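Local structure of 2,4-dihydroxyhept-2-ene-1,7-dioic acid aldolase (Kordia algicida OT-1, 6BDD) at residues L68-H73 with H140-G145; I160-I165 with V172-N177. The protein binds heme as an H-NOX (heme nitric oxide/oxygen sensing) protein and probably takes part in nitric oxide signaling. All coordinates share one frame; numbering follows the deposited sequence.

How the interactions relate
Helix 140-153 is shared by the two contacts: it forms one side of interaction 1, against helix 63-81, and packs on interaction 2, the hairpin of strands 158-164 and 171-178. The centre of interaction 1 lies about 4 Å from the chain centre, that of interaction 2 about 15 Å; no touching residue of the first is exposed, four of the second are. Interaction 1 has apolar packing and a CA-H...O contact, no hydrogen bond between its segments, and reaches the heme. Interaction 2 has four backbone hydrogen bonds, a mostly apolar face with Lys164 at its end, and a solvent-facing, partly charged face. The apolar face meets interaction 1 where Phe174 CZ comes 3.3 Å from His140 O.

Interaction 1: L68-H73 with H140-G145; sequences LTYAEH and HHFGLG. With HEM (protoporphyrin IX containing Fe), chain B.
Ala71 and Gly145 make the backbones' close approach possible: the segment axes pass 7.2 Å apart at a crossing angle of -40°, and Glu72 and Gly145 are the nearest CA pair. A side chain on Gly145 would run into Ala71 CB and Leu68 O. Backbone atoms take part in two further contacts: Leu68 CA directs a C-H toward His141 O at 3.5 Å, and Ala71 CB lies beside Phe142 O.

The apolar contacts lie on two flanks. On one, Leu68 CD1 reaches both His141 CD2 at 3.6 Å and Leu144 CD2 at 3.7 Å, approaching the imidazole obliquely. On the other, Phe142 CG stands anti to the backbone N (chi1 -173°), and the ring swings back between Ala71 CB, 3.6 Å from Phe142 CD1, and the porphyrin, where Phe142 CD2 is 3.5 Å from HEM C3D. Helix 140-153 thus lines the heme pocket of the H-NOX fold, in which His104 is the axial iron ligand, with Phe142 and Gly143, and 68-73 packs on it from the other side of the Phe142 ring.

Among the aromatics, the Tyr70 and Phe142 rings pack obliquely, with planes at 44° and Tyr70 CE2 3.7 Å from Phe142 CE1. Tyr70 also meets Phe9 of helix 3-27 edge-to-face.

At the margin, Glu72 lays its CG beside Gly145 O and hydrogen-bonds through OE2 to Asn148. His141, which meets Leu68, is hydrogen-bonded through ND1 to His140 ND1 of its own helix.

Interaction 2: I160-I165 with V172-N177; sequences IILEKI and VKFIIN
Leu162 and Phe174 form a non-hydrogen-bonded pair and run alongside each other, the leucine branch laid over one face of the phenyl ring. Leu162 CG sits 4.0 Å from the ring centroid and 23° off its normal, a CH-pi contact displaced toward the rim, and Leu162 CD1 approaches Phe174 CE2 to 3.5 Å. Both side chains put CG beside the backbone N (chi1 -85° and -82°), which leans them the same way. With an alanine here in place of Leu162, this ring face would probably lose its aliphatic cover.

Ile160 comes from another direction: its CG2 reaches the edge of the Phe174 ring, near the ring plane, and also meets Ile176 CG1 at 3.8 Å.

On the reverse face Glu163 and Lys173 extend in the same direction. Their charged atoms, Glu163 OE1 and Lys173 NZ, are 4.5 Å apart, too far for a salt bridge, and a water that donates to the carboxylate and accepts from the amine joins them. Ile175 comes in at a slant and sets CD1 3.5 Å from Glu163 OE2.

The antiparallel register rests on paired bonds at Ile161-Ile175 and Glu163-Lys173; Ile175 N to Ile161 O is the straightest of the four.

Strand 158-164 is one of the two edge strands of the sheet within this chain, strand 171-178 continues the sheet to strand 128-134, where Phe174 touches Tyr133, a heme-binding residue, and helix 140-153 lies against Ile160, Phe174 and Ile176.

Interaction 1: L68-H73 with H140-G145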
ATOM      1  N   LEU A  68      -5.868  -2.731  -3.323  1.00 22.59           N
ATOM      2  CA  LEU A  68      -5.700  -3.748  -2.291  1.00 29.08           C
ATOM      3  C   LEU A  68      -4.923  -4.943  -2.824  1.00 29.42           C
ATOM      4  O   LEU A  68      -3.952  -5.395  -2.207  1.00 26.44           O
ATOM      5  CB  LEU A  68      -7.067  -4.186  -1.760  1.00 25.32           C
ATOM      6  CG  LEU A  68      -7.124  -4.968  -0.442  1.00 30.22           C
ATOM      7  CD1 LEU A  68      -8.457  -4.731   0.242  1.00 43.34           C
ATOM      8  CD2 LEU A  68      -6.904  -6.461  -0.653  1.00 43.17           C
ATOM      9  N   THR A  69      -5.346  -5.476  -3.974  1.00 27.82           N
ATOM     10  CA  THR A  69      -4.669  -6.632  -4.553  1.00 31.80           C
ATOM     11  C   THR A  69      -3.217  -6.309  -4.887  1.00 26.56           C
ATOM     12  O   THR A  69      -2.321  -7.128  -4.648  1.00 26.50           O
ATOM     13  CB  THR A  69      -5.416  -7.106  -5.801  1.00 30.94           C
ATOM     14  OG1 THR A  69      -6.759  -7.461  -5.447  1.00 28.33           O
ATOM     15  CG2 THR A  69      -4.723  -8.313  -6.414  1.00 34.35           C
ATOM     16  N   TYR A  70      -2.965  -5.118  -5.434  1.00 30.03           N
ATOM     17  CA  TYR A  70      -1.593  -4.727  -5.739  1.00 31.83           C
ATOM     18  C   TYR A  70      -0.763  -4.596  -4.468  1.00 26.16           C
ATOM     19  O   TYR A  70       0.406  -4.999  -4.435  1.00 28.53           O
ATOM     20  CB  TYR A  70      -1.581  -3.418  -6.528  1.00 30.42           C
ATOM     21  CG  TYR A  70      -0.202  -2.819  -6.690  1.00 33.01           C
ATOM     22  CD1 TYR A  70       0.859  -3.584  -7.156  1.00 38.91           C
ATOM     23  CD2 TYR A  70       0.038  -1.487  -6.377  1.00 31.97           C
ATOM     24  CE1 TYR A  70       2.120  -3.043  -7.300  1.00 34.35           C
ATOM     25  CE2 TYR A  70       1.297  -0.936  -6.521  1.00 33.44           C
ATOM     26  CZ  TYR A  70       2.333  -1.719  -6.985  1.00 37.03           C
ATOM     27  OH  TYR A  70       3.590  -1.177  -7.131  1.00 37.06           O
ATOM     28  N   ALA A  71      -1.352  -4.037  -3.408  1.00 31.70           N
ATOM     29  CA  ALA A  71      -0.620  -3.875  -2.158  1.00 26.96           C
ATOM     30  C   ALA A  71      -0.247  -5.222  -1.554  1.00 30.77           C
ATOM     31  O   ALA A  71       0.859  -5.390  -1.030  1.00 27.32           O
ATOM     32  CB  ALA A  71      -1.450  -3.059  -1.169  1.00 27.92           C
ATOM     33  N   GLU A  72      -1.162  -6.192  -1.615  1.00 30.39           N
ATOM     34  CA  GLU A  72      -0.861  -7.518  -1.085  1.00 33.60           C
ATOM     35  C   GLU A  72       0.265  -8.185  -1.863  1.00 36.88           C
ATOM     36  O   GLU A  72       1.028  -8.974  -1.295  1.00 39.13           O
ATOM     37  CB  GLU A  72      -2.119  -8.387  -1.100  1.00 28.32           C
ATOM     38  CG  GLU A  72      -3.207  -7.898  -0.153  1.00 26.46           C
ATOM     39  CD  GLU A  72      -4.273  -8.943   0.110  1.00 36.43           C
ATOM     40  OE1 GLU A  72      -4.329  -9.941  -0.639  1.00 40.62           O
ATOM     41  OE2 GLU A  72      -5.055  -8.765   1.067  1.00 38.02           O
ATOM     42  N   HIS A  73       0.392  -7.878  -3.155  1.00 31.37           N
ATOM     43  CA  HIS A  73       1.524  -8.383  -3.922  1.00 36.53           C
ATOM     44  C   HIS A  73       2.788  -7.580  -3.642  1.00 39.81           C
ATOM     45  O   HIS A  73       3.887  -8.143  -3.596  1.00 42.29           O
ATOM     46  CB  HIS A  73       1.208  -8.363  -5.417  1.00 38.95           C
ATOM     47  CG  HIS A  73       2.401  -8.617  -6.286  1.00 54.81           C
ATOM     48  ND1 HIS A  73       3.040  -9.837  -6.335  1.00 59.22           N
ATOM     49  CD2 HIS A  73       3.078  -7.804  -7.131  1.00 58.80           C
ATOM     50  CE1 HIS A  73       4.054  -9.768  -7.177  1.00 59.66           C
ATOM     51  NE2 HIS A  73       4.101  -8.545  -7.674  1.00 58.77           N
ATOM     52  N   HIS A 140      -5.818   4.483   1.032  1.00 20.39           N
ATOM     53  CA  HIS A 140      -6.059   3.732   2.260  1.00 23.01           C
ATOM     54  C   HIS A 140      -6.114   2.231   2.008  1.00 23.85           C
ATOM     55  O   HIS A 140      -5.719   1.443   2.874  1.00 27.38           O
ATOM     56  CB  HIS A 140      -7.355   4.207   2.921  1.00 26.57           C
ATOM     57  CG  HIS A 140      -8.457   4.500   1.951  1.00 29.64           C
ATOM     58  ND1 HIS A 140      -9.271   3.517   1.430  1.00 28.33           N
ATOM     59  CD2 HIS A 140      -8.881   5.666   1.408  1.00 27.84           C
ATOM     60  CE1 HIS A 140     -10.148   4.065   0.608  1.00 30.40           C
ATOM     61  NE2 HIS A 140      -9.933   5.368   0.577  1.00 25.62           N
ATOM     62  N   HIS A 141      -6.596   1.811   0.837  1.00 22.89           N
ATOM     63  CA  HIS A 141      -6.648   0.387   0.534  1.00 24.64           C
ATOM     64  C   HIS A 141      -5.286  -0.177   0.151  1.00 28.21           C
ATOM     65  O   HIS A 141      -5.079  -1.390   0.265  1.00 23.82           O
ATOM     66  CB  HIS A 141      -7.664   0.116  -0.575  1.00 24.34           C
ATOM     67  CG  HIS A 141      -9.024  -0.245  -0.062  1.00 28.32           C
ATOM     68  ND1 HIS A 141      -9.765   0.602   0.734  1.00 28.19           N
ATOM     69  CD2 HIS A 141      -9.768  -1.365  -0.215  1.00 27.80           C
ATOM     70  CE1 HIS A 141     -10.912   0.023   1.041  1.00 30.75           C
ATOM     71  NE2 HIS A 141     -10.939  -1.172   0.478  1.00 31.70           N
ATOM     72  N   PHE A 142      -4.362   0.671  -0.305  1.00 26.14           N
ATOM     73  CA  PHE A 142      -2.973   0.245  -0.421  1.00 26.31           C
ATOM     74  C   PHE A 142      -2.383  -0.045   0.953  1.00 26.92           C
ATOM     75  O   PHE A 142      -1.654  -1.027   1.131  1.00 31.32           O
ATOM     76  CB  PHE A 142      -2.155   1.311  -1.151  1.00 28.21           C
ATOM     77  CG  PHE A 142      -0.745   0.891  -1.466  1.00 26.22           C
ATOM     78  CD1 PHE A 142      -0.474   0.097  -2.569  1.00 31.60           C
ATOM     79  CD2 PHE A 142       0.309   1.297  -0.663  1.00 27.76           C
ATOM     80  CE1 PHE A 142       0.823  -0.288  -2.863  1.00 33.78           C
ATOM     81  CE2 PHE A 142       1.607   0.915  -0.951  1.00 29.09           C
ATOM     82  CZ  PHE A 142       1.865   0.122  -2.052  1.00 32.29           C
ATOM     83  N   GLY A 143      -2.697   0.794   1.941  1.00 24.73           N
ATOM     84  CA  GLY A 143      -2.275   0.507   3.300  1.00 25.30           C
ATOM     85  C   GLY A 143      -2.973  -0.700   3.893  1.00 24.03           C
ATOM     86  O   GLY A 143      -2.378  -1.439   4.683  1.00 24.16           O
ATOM     87  N   LEU A 144      -4.237  -0.920   3.521  1.00 19.91           N
ATOM     88  CA  LEU A 144      -4.967  -2.080   4.022  1.00 26.80           C
ATOM     89  C   LEU A 144      -4.353  -3.380   3.515  1.00 23.30           C
ATOM     90  O   LEU A 144      -4.266  -4.363   4.261  1.00 25.53           O
ATOM     91  CB  LEU A 144      -6.439  -1.987   3.619  1.00 30.05           C
ATOM     92  CG  LEU A 144      -7.325  -3.186   3.963  1.00 25.56           C
ATOM     93  CD1 LEU A 144      -7.321  -3.447   5.460  1.00 27.89           C
ATOM     94  CD2 LEU A 144      -8.743  -2.968   3.459  1.00 26.28           C
ATOM     95  N   GLY A 145      -3.923  -3.405   2.253  1.00 27.49           N
ATOM     96  CA  GLY A 145      -3.288  -4.599   1.723  1.00 25.87           C
ATOM     97  C   GLY A 145      -1.968  -4.908   2.404  1.00 28.47           C
ATOM     98  O   GLY A 145      -1.654  -6.072   2.670  1.00 23.88           O
TER
HETATM   99  CHA HEM B 201       4.106   4.150   0.352  1.00 24.98           C
HETATM  100  CHB HEM B 201       8.030   1.685   1.737  1.00 37.82           C
HETATM  101  CHC HEM B 201       5.479  -0.517   5.189  1.00 32.61           C
HETATM  102  CHD HEM B 201       1.766   2.369   4.169  1.00 30.17           C
HETATM  103  C1A HEM B 201       5.364   3.601   0.384  1.00 30.29           C
HETATM  104  C2A HEM B 201       6.378   3.766  -0.637  1.00 34.12           C
HETATM  105  C3A HEM B 201       7.456   3.088  -0.255  1.00 31.72           C
HETATM  106  C4A HEM B 201       7.164   2.470   1.021  1.00 30.24           C
HETATM  107  CMA HEM B 201       8.784   2.982  -1.035  1.00 32.52           C
HETATM  108  CAA HEM B 201       6.237   4.586  -1.937  1.00 27.37           C
HETATM  109  CBA HEM B 201       6.630   6.034  -1.668  1.00 31.24           C
HETATM  110  CGA HEM B 201       6.640   6.803  -2.962  1.00 38.22           C
HETATM  111  O1A HEM B 201       7.019   8.002  -2.946  1.00 43.07           O
HETATM  112  O2A HEM B 201       6.272   6.216  -4.012  1.00 38.71           O
HETATM  113  C1B HEM B 201       7.657   0.842   2.752  1.00 34.16           C
HETATM  114  C2B HEM B 201       8.497  -0.188   3.332  1.00 35.79           C
HETATM  115  C3B HEM B 201       7.785  -0.804   4.288  1.00 33.89           C
HETATM  116  C4B HEM B 201       6.487  -0.164   4.331  1.00 30.60           C
HETATM  117  CMB HEM B 201       9.945  -0.475   2.868  1.00 31.37           C
HETATM  118  CAB HEM B 201       8.169  -1.968   5.239  1.00 35.84           C
HETATM  119  CBB HEM B 201       9.399  -2.481   5.362  1.00 51.08           C
HETATM  120  C1C HEM B 201       4.229   0.036   5.159  1.00 31.19           C
HETATM  121  C2C HEM B 201       3.079  -0.456   5.889  1.00 23.95           C
HETATM  122  C3C HEM B 201       2.047   0.350   5.595  1.00 27.20           C
HETATM  123  C4C HEM B 201       2.532   1.364   4.690  1.00 26.75           C
HETATM  124  CMC HEM B 201       3.119  -1.700   6.808  1.00 31.74           C
HETATM  125  CAC HEM B 201       0.578   0.327   6.076  1.00 28.79           C
HETATM  126  CBC HEM B 201       0.121  -0.498   7.015  1.00 52.09           C
HETATM  127  C1D HEM B 201       2.040   2.983   2.980  1.00 30.72           C
HETATM  128  C2D HEM B 201       1.053   3.581   2.110  1.00 27.38           C
HETATM  129  C3D HEM B 201       1.689   4.080   1.055  1.00 25.81           C
HETATM  130  C4D HEM B 201       3.105   3.804   1.224  1.00 25.45           C
HETATM  131  CMD HEM B 201      -0.467   3.633   2.372  1.00 25.46           C
HETATM  132  CAD HEM B 201       1.007   4.807  -0.128  1.00 27.80           C
HETATM  133  CBD HEM B 201       1.376   6.288  -0.133  1.00 27.58           C
HETATM  134  CGD HEM B 201       0.257   7.103   0.464  1.00 31.28           C
HETATM  135  O1D HEM B 201      -0.721   6.504   0.978  1.00 28.58           O
HETATM  136  O2D HEM B 201       0.345   8.358   0.430  1.00 28.53           O
HETATM  137  NA  HEM B 201       5.871   2.798   1.395  1.00 28.25           N
HETATM  138  NB  HEM B 201       6.425   0.842   3.382  1.00 32.77           N
HETATM  139  NC  HEM B 201       3.871   1.156   4.429  1.00 32.04           N
HETATM  140  ND  HEM B 201       3.298   3.124   2.418  1.00 32.00           N
HETATM  141 FE   HEM B 201       4.923   2.119   3.024  1.00 30.37          FE

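Interaction 2: I160-I165 with V172-N177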
ATOM      1  N   ILE A 160      -9.939  -5.588  10.113  1.00 32.14           N
ATOM      2  CA  ILE A 160      -9.527  -4.198   9.956  1.00 28.68           C
ATOM      3  C   ILE A 160     -10.699  -3.422   9.374  1.00 36.70           C
ATOM      4  O   ILE A 160     -11.118  -3.675   8.238  1.00 31.18           O
ATOM      5  CB  ILE A 160      -8.281  -4.069   9.067  1.00 27.42           C
ATOM      6  CG1 ILE A 160      -7.166  -4.980   9.589  1.00 33.71           C
ATOM      7  CG2 ILE A 160      -7.811  -2.622   9.017  1.00 22.93           C
ATOM      8  CD1 ILE A 160      -5.915  -4.966   8.747  1.00 28.85           C
ATOM      9  N   ILE A 161     -11.227  -2.481  10.154  1.00 28.16           N
ATOM     10  CA  ILE A 161     -12.367  -1.664   9.756  1.00 30.88           C
ATOM     11  C   ILE A 161     -11.861  -0.277   9.387  1.00 33.71           C
ATOM     12  O   ILE A 161     -11.056   0.314  10.118  1.00 32.83           O
ATOM     13  CB  ILE A 161     -13.415  -1.591  10.878  1.00 32.20           C
ATOM     14  CG1 ILE A 161     -13.949  -2.989  11.197  1.00 33.20           C
ATOM     15  CG2 ILE A 161     -14.552  -0.654  10.495  1.00 30.04           C
ATOM     16  CD1 ILE A 161     -14.723  -3.066  12.495  1.00 41.06           C
ATOM     17  N   LEU A 162     -12.328   0.241   8.255  1.00 28.67           N
ATOM     18  CA  LEU A 162     -11.933   1.552   7.759  1.00 26.24           C
ATOM     19  C   LEU A 162     -13.113   2.506   7.891  1.00 34.20           C
ATOM     20  O   LEU A 162     -14.201   2.226   7.376  1.00 28.88           O
ATOM     21  CB  LEU A 162     -11.465   1.474   6.305  1.00 28.66           C
ATOM     22  CG  LEU A 162     -10.000   1.109   6.053  1.00 28.47           C
ATOM     23  CD1 LEU A 162      -9.712  -0.334   6.443  1.00 29.10           C
ATOM     24  CD2 LEU A 162      -9.631   1.354   4.597  1.00 23.53           C
ATOM     25  N   GLU A 163     -12.897   3.622   8.582  1.00 27.83           N
ATOM     26  CA  GLU A 163     -13.899   4.671   8.736  1.00 33.99           C
ATOM     27  C   GLU A 163     -13.342   5.944   8.115  1.00 35.48           C
ATOM     28  O   GLU A 163     -12.383   6.526   8.633  1.00 30.28           O
ATOM     29  CB  GLU A 163     -14.255   4.887  10.206  1.00 36.23           C
ATOM     30  CG  GLU A 163     -14.917   3.693  10.872  1.00 47.44           C
ATOM     31  CD  GLU A 163     -15.362   3.992  12.289  1.00 58.21           C
ATOM     32  OE1 GLU A 163     -15.112   5.119  12.766  1.00 54.51           O
ATOM     33  OE2 GLU A 163     -15.961   3.100  12.927  1.00 59.31           O
ATOM     34  N   LYS A 164     -13.937   6.373   7.004  1.00 26.94           N
ATOM     35  CA  LYS A 164     -13.474   7.570   6.309  1.00 28.64           C
ATOM     36  C   LYS A 164     -13.893   8.808   7.093  1.00 30.26           C
ATOM     37  O   LYS A 164     -15.087   9.097   7.221  1.00 36.97           O
ATOM     38  CB  LYS A 164     -14.033   7.606   4.891  1.00 37.75           C
ATOM     39  CG  LYS A 164     -13.522   6.491   3.993  1.00 35.90           C
ATOM     40  CD  LYS A 164     -14.130   6.580   2.603  1.00 43.17           C
ATOM     41  CE  LYS A 164     -13.683   5.419   1.731  1.00 44.69           C
ATOM     42  NZ  LYS A 164     -14.371   5.419   0.410  1.00 55.28           N
ATOM     43  N   ILE A 165     -12.913   9.536   7.628  1.00 29.52           N
ATOM     44  CA  ILE A 165     -13.213  10.806   8.281  1.00 34.84           C
ATOM     45  C   ILE A 165     -13.568  11.859   7.241  1.00 34.05           C
ATOM     46  O   ILE A 165     -14.517  12.632   7.416  1.00 38.76           O
ATOM     47  CB  ILE A 165     -12.031  11.249   9.161  1.00 36.39           C
ATOM     48  CG1 ILE A 165     -11.533  10.079  10.013  1.00 42.66           C
ATOM     49  CG2 ILE A 165     -12.435  12.420  10.043  1.00 31.02           C
ATOM     50  CD1 ILE A 165     -12.581   9.509  10.945  1.00 44.46           C
ATOM     51  N   VAL A 172      -8.577   8.593   7.026  1.00 24.94           N
ATOM     52  CA  VAL A 172      -9.285   7.349   7.300  1.00 28.22           C
ATOM     53  C   VAL A 172      -8.840   6.817   8.654  1.00 28.48           C
ATOM     54  O   VAL A 172      -7.638   6.724   8.925  1.00 26.35           O
ATOM     55  CB  VAL A 172      -9.036   6.296   6.202  1.00 23.93           C
ATOM     56  CG1 VAL A 172      -9.746   4.993   6.542  1.00 25.25           C
ATOM     57  CG2 VAL A 172      -9.487   6.816   4.844  1.00 22.84           C
ATOM     58  N   LYS A 173      -9.807   6.465   9.497  1.00 27.21           N
ATOM     59  CA  LYS A 173      -9.527   5.835  10.781  1.00 28.04           C
ATOM     60  C   LYS A 173      -9.474   4.324  10.593  1.00 27.05           C
ATOM     61  O   LYS A 173     -10.452   3.713  10.145  1.00 27.71           O
ATOM     62  CB  LYS A 173     -10.588   6.212  11.815  1.00 23.20           C
ATOM     63  CG  LYS A 173     -10.476   5.440  13.119  1.00 31.23           C
ATOM     64  CD  LYS A 173     -11.746   5.555  13.943  1.00 37.80           C
ATOM     65  CE  LYS A 173     -11.577   6.542  15.085  1.00 40.79           C
ATOM     66  NZ  LYS A 173     -12.446   6.202  16.246  1.00 40.57           N
ATOM     67  N   PHE A 174      -8.334   3.727  10.928  1.00 27.78           N
ATOM     68  CA  PHE A 174      -8.142   2.285  10.847  1.00 27.39           C
ATOM     69  C   PHE A 174      -8.371   1.679  12.227  1.00 29.83           C
ATOM     70  O   PHE A 174      -7.677   2.033  13.185  1.00 30.00           O
ATOM     71  CB  PHE A 174      -6.735   1.946  10.352  1.00 25.22           C
ATOM     72  CG  PHE A 174      -6.581   2.001   8.857  1.00 24.10           C
ATOM     73  CD1 PHE A 174      -6.437   3.215   8.205  1.00 23.35           C
ATOM     74  CD2 PHE A 174      -6.563   0.838   8.108  1.00 27.83           C
ATOM     75  CE1 PHE A 174      -6.286   3.265   6.831  1.00 27.45           C
ATOM     76  CE2 PHE A 174      -6.410   0.882   6.734  1.00 26.64           C
ATOM     77  CZ  PHE A 174      -6.274   2.097   6.095  1.00 20.97           C
ATOM     78  N   ILE A 175      -9.340   0.775  12.326  1.00 23.97           N
ATOM     79  CA  ILE A 175      -9.601   0.026  13.550  1.00 30.02           C
ATOM     80  C   ILE A 175      -9.154  -1.407  13.299  1.00 35.19           C
ATOM     81  O   ILE A 175      -9.803  -2.150  12.552  1.00 32.41           O
ATOM     82  CB  ILE A 175     -11.076   0.089  13.965  1.00 31.55           C
ATOM     83  CG1 ILE A 175     -11.486   1.534  14.256  1.00 34.08           C
ATOM     84  CG2 ILE A 175     -11.320  -0.786  15.186  1.00 33.13           C
ATOM     85  CD1 ILE A 175     -12.636   2.023  13.407  1.00 44.13           C
ATOM     86  N   ILE A 176      -8.044  -1.797  13.921  1.00 30.54           N
ATOM     87  CA  ILE A 176      -7.410  -3.087  13.686  1.00 32.61           C
ATOM     88  C   ILE A 176      -7.589  -3.952  14.925  1.00 36.43           C
ATOM     89  O   ILE A 176      -7.270  -3.522  16.041  1.00 37.87           O
ATOM     90  CB  ILE A 176      -5.920  -2.921  13.338  1.00 31.83           C
ATOM     91  CG1 ILE A 176      -5.759  -1.978  12.142  1.00 24.78           C
ATOM     92  CG2 ILE A 176      -5.288  -4.270  13.051  1.00 38.97           C
ATOM     93  CD1 ILE A 176      -4.387  -1.348  12.039  1.00 28.42           C
ATOM     94  N   ASN A 177      -8.101  -5.165  14.730  1.00 33.74           N
ATOM     95  CA  ASN A 177      -8.306  -6.126  15.811  1.00 36.18           C
ATOM     96  C   ASN A 177      -7.758  -7.473  15.361  1.00 37.78           C
ATOM     97  O   ASN A 177      -8.324  -8.109  14.465  1.00 33.31           O
ATOM     98  CB  ASN A 177      -9.786  -6.237  16.181  1.00 37.46           C
ATOM     99  CG  ASN A 177     -10.316  -4.986  16.851  1.00 49.69           C
ATOM    100  OD1 ASN A 177     -11.208  -4.319  16.329  1.00 61.38           O
ATOM    101  ND2 ASN A 177      -9.769  -4.663  18.017  1.00 51.86           N
TER
HETATM  102  O   HOH W   1     -14.976   4.853  15.551  1.00 52.83           O